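Local coordinates for putative pyridoxal phosphate-dependent transferase (Clostridium difficile, PDB 4DQ6), which is a putative transferase that carries pyridoxal-5'-phosphate and belongs to the class I and II aminotransferase family, at residues I107-E121 against V130-L143. Sequence-based numbering, arbitrary orientation.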
loop_
_atom_site.group_PDB
_atom_site.type_symbol
_atom_site.label_atom_id
_atom_site.label_comp_id
_atom_site.label_asym_id
_atom_site.label_seq_id
_atom_site.Cartn_x
_atom_site.Cartn_y
_atom_site.Cartn_z
ATOM N N ILE A 107 6.108 -15.967 3.292
ATOM C CA ILE A 107 7.131 -16.573 4.171
ATOM C C ILE A 107 6.566 -16.742 5.557
ATOM O O ILE A 107 6.726 -17.845 6.208
ATOM C CB ILE A 107 8.409 -15.696 4.216
ATOM C CG1 ILE A 107 9.199 -15.862 2.925
ATOM C CG2 ILE A 107 9.244 -16.068 5.440
ATOM C CD1 ILE A 107 10.324 -14.860 2.742
ATOM N N ASN A 108 5.967 -15.728 6.127
ATOM C CA ASN A 108 5.355 -15.852 7.429
ATOM C C ASN A 108 4.296 -16.951 7.512
ATOM O O ASN A 108 4.241 -17.689 8.554
ATOM C CB ASN A 108 4.733 -14.532 7.870
ATOM C CG ASN A 108 4.334 -14.557 9.324
ATOM O OD1 ASN A 108 5.193 -14.663 10.247
ATOM N ND2 ASN A 108 3.032 -14.546 9.558
ATOM N N GLU A 109 3.481 -17.115 6.477
ATOM C CA GLU A 109 2.338 -18.051 6.500
ATOM C C GLU A 109 2.706 -19.491 6.124
ATOM O O GLU A 109 2.066 -20.428 6.621
ATOM C CB GLU A 109 1.192 -17.563 5.615
ATOM C CG GLU A 109 0.613 -16.195 5.946
ATOM C CD GLU A 109 0.180 -16.071 7.411
ATOM O OE1 GLU A 109 -0.458 -17.017 7.982
ATOM O OE2 GLU A 109 0.514 -15.039 8.052
ATOM N N LEU A 110 3.720 -19.659 5.276
ATOM C CA LEU A 110 4.111 -20.980 4.750
ATOM C C LEU A 110 5.186 -21.665 5.536
ATOM O O LEU A 110 5.445 -22.867 5.316
ATOM C CB LEU A 110 4.586 -20.851 3.283
ATOM C CG LEU A 110 3.515 -20.524 2.262
ATOM C CD1 LEU A 110 4.083 -20.123 0.895
ATOM C CD2 LEU A 110 2.509 -21.664 2.147
ATOM N N THR A 111 5.791 -20.973 6.484
ATOM C CA THR A 111 6.929 -21.471 7.252
ATOM C C THR A 111 6.778 -21.048 8.696
ATOM O O THR A 111 5.916 -20.190 9.023
ATOM C CB THR A 111 8.293 -20.973 6.724
ATOM O OG1 THR A 111 8.384 -19.544 6.834
ATOM C CG2 THR A 111 8.502 -21.393 5.282
ATOM N N LYS A 112 7.596 -21.629 9.557
ATOM C CA LYS A 112 7.674 -21.214 10.976
ATOM C C LYS A 112 9.037 -20.592 11.193
ATOM O O LYS A 112 9.970 -20.785 10.377
ATOM C CB LYS A 112 7.475 -22.399 11.958
ATOM C CG LYS A 112 8.534 -23.438 11.931
ATOM C CD LYS A 112 8.205 -24.533 12.949
ATOM C CE LYS A 112 9.186 -25.706 12.870
ATOM N NZ LYS A 112 9.574 -26.087 11.453
ATOM N N ALA A 113 9.150 -19.868 12.299
ATOM C CA ALA A 113 10.411 -19.269 12.725
ATOM C C ALA A 113 11.591 -20.214 12.604
ATOM O O ALA A 113 11.468 -21.376 12.945
ATOM C CB ALA A 113 10.292 -18.749 14.144
ATOM N N ASN A 114 12.701 -19.695 12.091
ATOM C CA ASN A 114 13.948 -20.462 11.847
ATOM C C ASN A 114 13.882 -21.600 10.800
ATOM O O ASN A 114 14.857 -22.313 10.613
ATOM C CB ASN A 114 14.544 -20.974 13.176
ATOM C CG ASN A 114 14.512 -19.913 14.266
ATOM O OD1 ASN A 114 13.977 -20.156 15.356
ATOM N ND2 ASN A 114 15.043 -18.719 13.967
ATOM N N ASP A 115 12.787 -21.743 10.060
ATOM C CA ASP A 115 12.746 -22.642 8.894
ATOM C C ASP A 115 13.713 -22.083 7.851
ATOM O O ASP A 115 13.938 -20.842 7.769
ATOM C CB ASP A 115 11.348 -22.740 8.252
ATOM C CG ASP A 115 10.430 -23.676 8.962
ATOM O OD1 ASP A 115 10.889 -24.409 9.869
ATOM O OD2 ASP A 115 9.242 -23.750 8.645
ATOM N N LYS A 116 14.267 -23.007 7.068
ATOM C CA LYS A 116 15.226 -22.677 6.014
ATOM C C LYS A 116 14.535 -22.344 4.679
ATOM O O LYS A 116 13.582 -23.019 4.303
ATOM C CB LYS A 116 16.223 -23.822 5.816
ATOM C CG LYS A 116 17.213 -24.022 6.952
ATOM C CD LYS A 116 17.906 -25.367 6.776
ATOM C CE LYS A 116 18.934 -25.613 7.857
ATOM N NZ LYS A 116 18.284 -26.213 9.050
ATOM N N ILE A 117 15.024 -21.284 4.016
ATOM C CA ILE A 117 14.537 -20.767 2.741
ATOM C C ILE A 117 15.784 -20.525 1.901
ATOM O O ILE A 117 16.753 -19.881 2.358
ATOM C CB ILE A 117 13.759 -19.453 2.945
ATOM C CG1 ILE A 117 12.496 -19.683 3.808
ATOM C CG2 ILE A 117 13.442 -18.858 1.570
ATOM C CD1 ILE A 117 11.688 -18.437 4.129
ATOM N N MET A 118 15.726 -21.009 0.661
ATOM C CA MET A 118 16.851 -20.991 -0.226
ATOM C C MET A 118 16.691 -19.945 -1.300
ATOM O O MET A 118 15.575 -19.770 -1.860
ATOM C CB MET A 118 17.051 -22.383 -0.859
ATOM C CG MET A 118 18.213 -22.468 -1.802
ATOM S SD MET A 118 18.569 -24.080 -2.564
ATOM C CE MET A 118 19.297 -24.965 -1.212
ATOM N N ILE A 119 17.795 -19.219 -1.527
ATOM C CA ILE A 119 17.885 -18.252 -2.680
ATOM C C ILE A 119 19.160 -18.498 -3.474
ATOM O O ILE A 119 20.039 -19.276 -3.015
ATOM C CB ILE A 119 17.819 -16.765 -2.253
ATOM C CG1 ILE A 119 19.076 -16.326 -1.529
ATOM C CG2 ILE A 119 16.524 -16.436 -1.471
ATOM C CD1 ILE A 119 19.119 -14.830 -1.202
ATOM N N GLN A 120 19.303 -17.952 -4.684
ATOM C CA GLN A 120 20.533 -18.038 -5.485
ATOM C C GLN A 120 21.159 -16.663 -5.669
ATOM O O GLN A 120 20.547 -15.765 -6.283
ATOM C CB GLN A 120 20.247 -18.617 -6.858
ATOM C CG GLN A 120 19.518 -19.946 -6.865
ATOM C CD GLN A 120 19.046 -20.384 -8.227
ATOM O OE1 GLN A 120 18.210 -19.730 -8.856
ATOM N NE2 GLN A 120 19.570 -21.504 -8.708
ATOM N N GLU A 121 22.337 -16.460 -5.154
ATOM C CA GLU A 121 23.073 -15.192 -5.277
ATOM C C GLU A 121 24.133 -15.258 -6.374
ATOM O O GLU A 121 24.638 -16.314 -6.701
ATOM C CB GLU A 121 23.718 -14.873 -3.929
ATOM C CG GLU A 121 22.623 -14.391 -2.960
ATOM C CD GLU A 121 23.117 -13.770 -1.672
ATOM O OE1 GLU A 121 24.281 -14.002 -1.336
ATOM O OE2 GLU A 121 22.323 -13.042 -0.997
ATOM N N VAL A 130 14.443 -10.214 3.147
ATOM C CA VAL A 130 13.075 -10.595 3.488
ATOM C C VAL A 130 13.057 -11.896 4.291
ATOM O O VAL A 130 12.241 -12.055 5.192
ATOM C CB VAL A 130 12.131 -10.664 2.255
ATOM C CG1 VAL A 130 12.368 -11.936 1.433
ATOM C CG2 VAL A 130 10.659 -10.535 2.724
ATOM N N VAL A 131 14.026 -12.770 4.055
ATOM C CA VAL A 131 14.089 -14.013 4.805
ATOM C C VAL A 131 14.542 -13.746 6.254
ATOM O O VAL A 131 13.909 -14.207 7.237
ATOM C CB VAL A 131 14.991 -15.039 4.079
ATOM C CG1 VAL A 131 15.293 -16.243 4.985
ATOM C CG2 VAL A 131 14.343 -15.447 2.732
ATOM N N LYS A 132 15.586 -12.935 6.361
ATOM C CA LYS A 132 16.179 -12.563 7.640
ATOM C C LYS A 132 15.245 -11.715 8.506
ATOM O O LYS A 132 15.155 -11.907 9.752
ATOM C CB LYS A 132 17.499 -11.853 7.435
ATOM C CG LYS A 132 18.542 -12.798 6.853
ATOM C CD LYS A 132 19.874 -12.125 6.612
ATOM C CE LYS A 132 20.941 -13.181 6.279
ATOM N NZ LYS A 132 22.080 -12.498 5.603
ATOM N N ASN A 133 14.551 -10.766 7.875
ATOM C CA ASN A 133 13.687 -9.865 8.609
ATOM C C ASN A 133 12.399 -10.562 9.072
ATOM O O ASN A 133 11.683 -10.051 9.949
ATOM C CB ASN A 133 13.295 -8.689 7.738
ATOM C CG ASN A 133 14.429 -7.718 7.470
ATOM O OD1 ASN A 133 15.404 -7.658 8.195
ATOM N ND2 ASN A 133 14.241 -6.896 6.419
ATOM N N ASN A 134 12.134 -11.737 8.515
ATOM C CA ASN A 134 11.115 -12.653 9.038
ATOM C C ASN A 134 11.617 -13.758 9.968
ATOM O O ASN A 134 10.836 -14.632 10.256
ATOM C CB ASN A 134 10.352 -13.312 7.891
ATOM C CG ASN A 134 9.301 -12.423 7.318
ATOM O OD1 ASN A 134 8.249 -12.255 7.925
ATOM N ND2 ASN A 134 9.569 -11.870 6.154
ATOM N N ASN A 135 12.864 -13.681 10.413
ATOM C CA ASN A 135 13.449 -14.643 11.355
ATOM C C ASN A 135 13.329 -16.062 10.828
ATOM O O ASN A 135 13.054 -17.023 11.573
ATOM C CB ASN A 135 12.841 -14.484 12.752
ATOM C CG ASN A 135 12.963 -13.058 13.258
ATOM O OD1 ASN A 135 11.961 -12.325 13.337
ATOM N ND2 ASN A 135 14.203 -12.610 13.477
ATOM N N ARG A 136 13.571 -16.211 9.539
ATOM C CA ARG A 136 13.814 -17.503 8.956
ATOM C C ARG A 136 15.298 -17.580 8.650
ATOM O O ARG A 136 16.035 -16.562 8.662
ATOM C CB ARG A 136 12.971 -17.735 7.692
ATOM C CG ARG A 136 11.544 -18.250 7.892
ATOM C CD ARG A 136 10.691 -17.431 8.830
ATOM N NE ARG A 136 9.296 -17.861 8.889
ATOM C CZ ARG A 136 8.417 -17.430 9.787
ATOM N NH1 ARG A 136 8.780 -16.605 10.773
ATOM N NH2 ARG A 136 7.184 -17.895 9.759
ATOM N N GLU A 137 15.763 -18.792 8.388
ATOM C CA GLU A 137 17.183 -19.063 8.144
ATOM C C GLU A 137 17.448 -19.065 6.637
ATOM O O GLU A 137 16.869 -19.843 5.916
ATOM C CB GLU A 137 17.619 -20.416 8.688
ATOM C CG GLU A 137 19.104 -20.659 8.460
ATOM C CD GLU A 137 19.677 -21.958 9.032
ATOM O OE1 GLU A 137 19.017 -22.653 9.823
ATOM O OE2 GLU A 137 20.832 -22.288 8.655
ATOM N N LEU A 138 18.342 -18.200 6.204
ATOM C CA LEU A 138 18.641 -18.039 4.772
ATOM C C LEU A 138 19.674 -19.047 4.348
ATOM O O LEU A 138 20.765 -19.115 4.950
ATOM C CB LEU A 138 19.192 -16.644 4.495
ATOM C CG LEU A 138 19.365 -16.323 2.995
ATOM C CD1 LEU A 138 18.057 -16.394 2.182
ATOM C CD2 LEU A 138 20.108 -14.988 2.844
ATOM N N ILE A 139 19.364 -19.833 3.324
ATOM C CA ILE A 139 20.348 -20.782 2.725
ATOM C C ILE A 139 20.616 -20.231 1.323
ATOM O O ILE A 139 19.668 -19.855 0.628
ATOM C CB ILE A 139 19.795 -22.204 2.620
ATOM C CG1 ILE A 139 19.344 -22.729 4.007
ATOM C CG2 ILE A 139 20.867 -23.111 1.994
ATOM C CD1 ILE A 139 20.423 -22.748 5.041
ATOM N N ILE A 140 21.890 -20.064 0.974
ATOM C CA ILE A 140 22.248 -19.477 -0.339
ATOM C C ILE A 140 22.944 -20.575 -1.154
ATOM O O ILE A 140 23.934 -21.171 -0.690
ATOM C CB ILE A 140 23.195 -18.294 -0.170
ATOM C CG1 ILE A 140 22.620 -17.274 0.833
ATOM C CG2 ILE A 140 23.549 -17.707 -1.558
ATOM C CD1 ILE A 140 23.519 -16.118 1.234
ATOM N N SER A 141 22.406 -20.857 -2.349
ATOM C CA SER A 141 23.061 -21.637 -3.354
ATOM C C SER A 141 23.572 -20.753 -4.461
ATOM O O SER A 141 22.777 -20.356 -5.308
ATOM C CB SER A 141 22.138 -22.722 -3.909
ATOM O OG SER A 141 22.747 -23.341 -5.033
ATOM N N PRO A 142 24.838 -20.351 -4.413
ATOM C CA PRO A 142 25.259 -19.331 -5.405
ATOM C C PRO A 142 25.110 -19.861 -6.828
ATOM O O PRO A 142 25.296 -21.045 -7.111
ATOM C CB PRO A 142 26.692 -19.033 -5.049
ATOM C CG PRO A 142 26.894 -19.535 -3.643
ATOM C CD PRO A 142 25.901 -20.656 -3.446
ATOM N N LEU A 143 24.690 -18.985 -7.731
ATOM C CA LEU A 143 24.809 -19.334 -9.157
ATOM C C LEU A 143 26.264 -19.698 -9.474
ATOM O O LEU A 143 27.198 -19.239 -8.823
ATOM C CB LEU A 143 24.330 -18.199 -10.051
ATOM C CG LEU A 143 22.883 -17.766 -9.881
ATOM C CD1 LEU A 143 22.655 -16.572 -10.800
ATOM C CD2 LEU A 143 21.890 -18.842 -10.200
HETATM O O HOH W 1 7.534 -13.012 10.496
HETATM O O HOH W 2 4.953 -17.109 11.574
HETATM O O HOH W 3 22.307 -22.362 -7.518
HETATM O O HOH W 4 27.467 -16.817 -7.429
#
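R136, just ahead of strand 137-140, grips T111, just past the end of helix 99-110, with two nitrogens side-on. Its NE points almost straight at T111 OG1 (2.8 Å, N-H...O 173°), in the guanidinium plane, while NH2 bonds to T111 O at 2.7 Å, approaching from above that carbonyl's plane. A bend at chi2 (54°) turns the chain toward T111, and the K112-A113 peptide that follows lies over one guanidinium face, its K112 C 3.4 Å above the plane. On the arginine's own side NH1 bonds to N134 O, and water 2 links NH2 to N108 OD1, so the group is fixed on several sides. N134 lies at the end of helix 126-133, which finishes in a Schellman motif with N135 as C-prime residue; N135 O accepts the N-H of N114 (N to O 2.7 Å) from the type II turn K112-D115.

From D115 onward the strands pair in parallel: I117 and I119 each give N-H to, and take one from, the neighbouring strand, the first through E137 O and I139 N, the second through I139 O and S141 N. On one face, K116 lies alongside E137, pointing the same way in a long salt bridge (NZ to OE1 3.7 Å), and M118 CE touches I139 CG2. On the other, I117 CG2 meets V131 CG2 of helix 126-133 at 3.7 Å, and I119 CG1 packs against L138 CD1. Farther along, the E121 chain runs over I140, its OE1 held by I362 N.

Together, strand 116-119, helix 126-133 and strand 137-140 form a beta-alpha-beta crossover at the border of the large mixed sheet characteristic of fold-type I PLP enzymes.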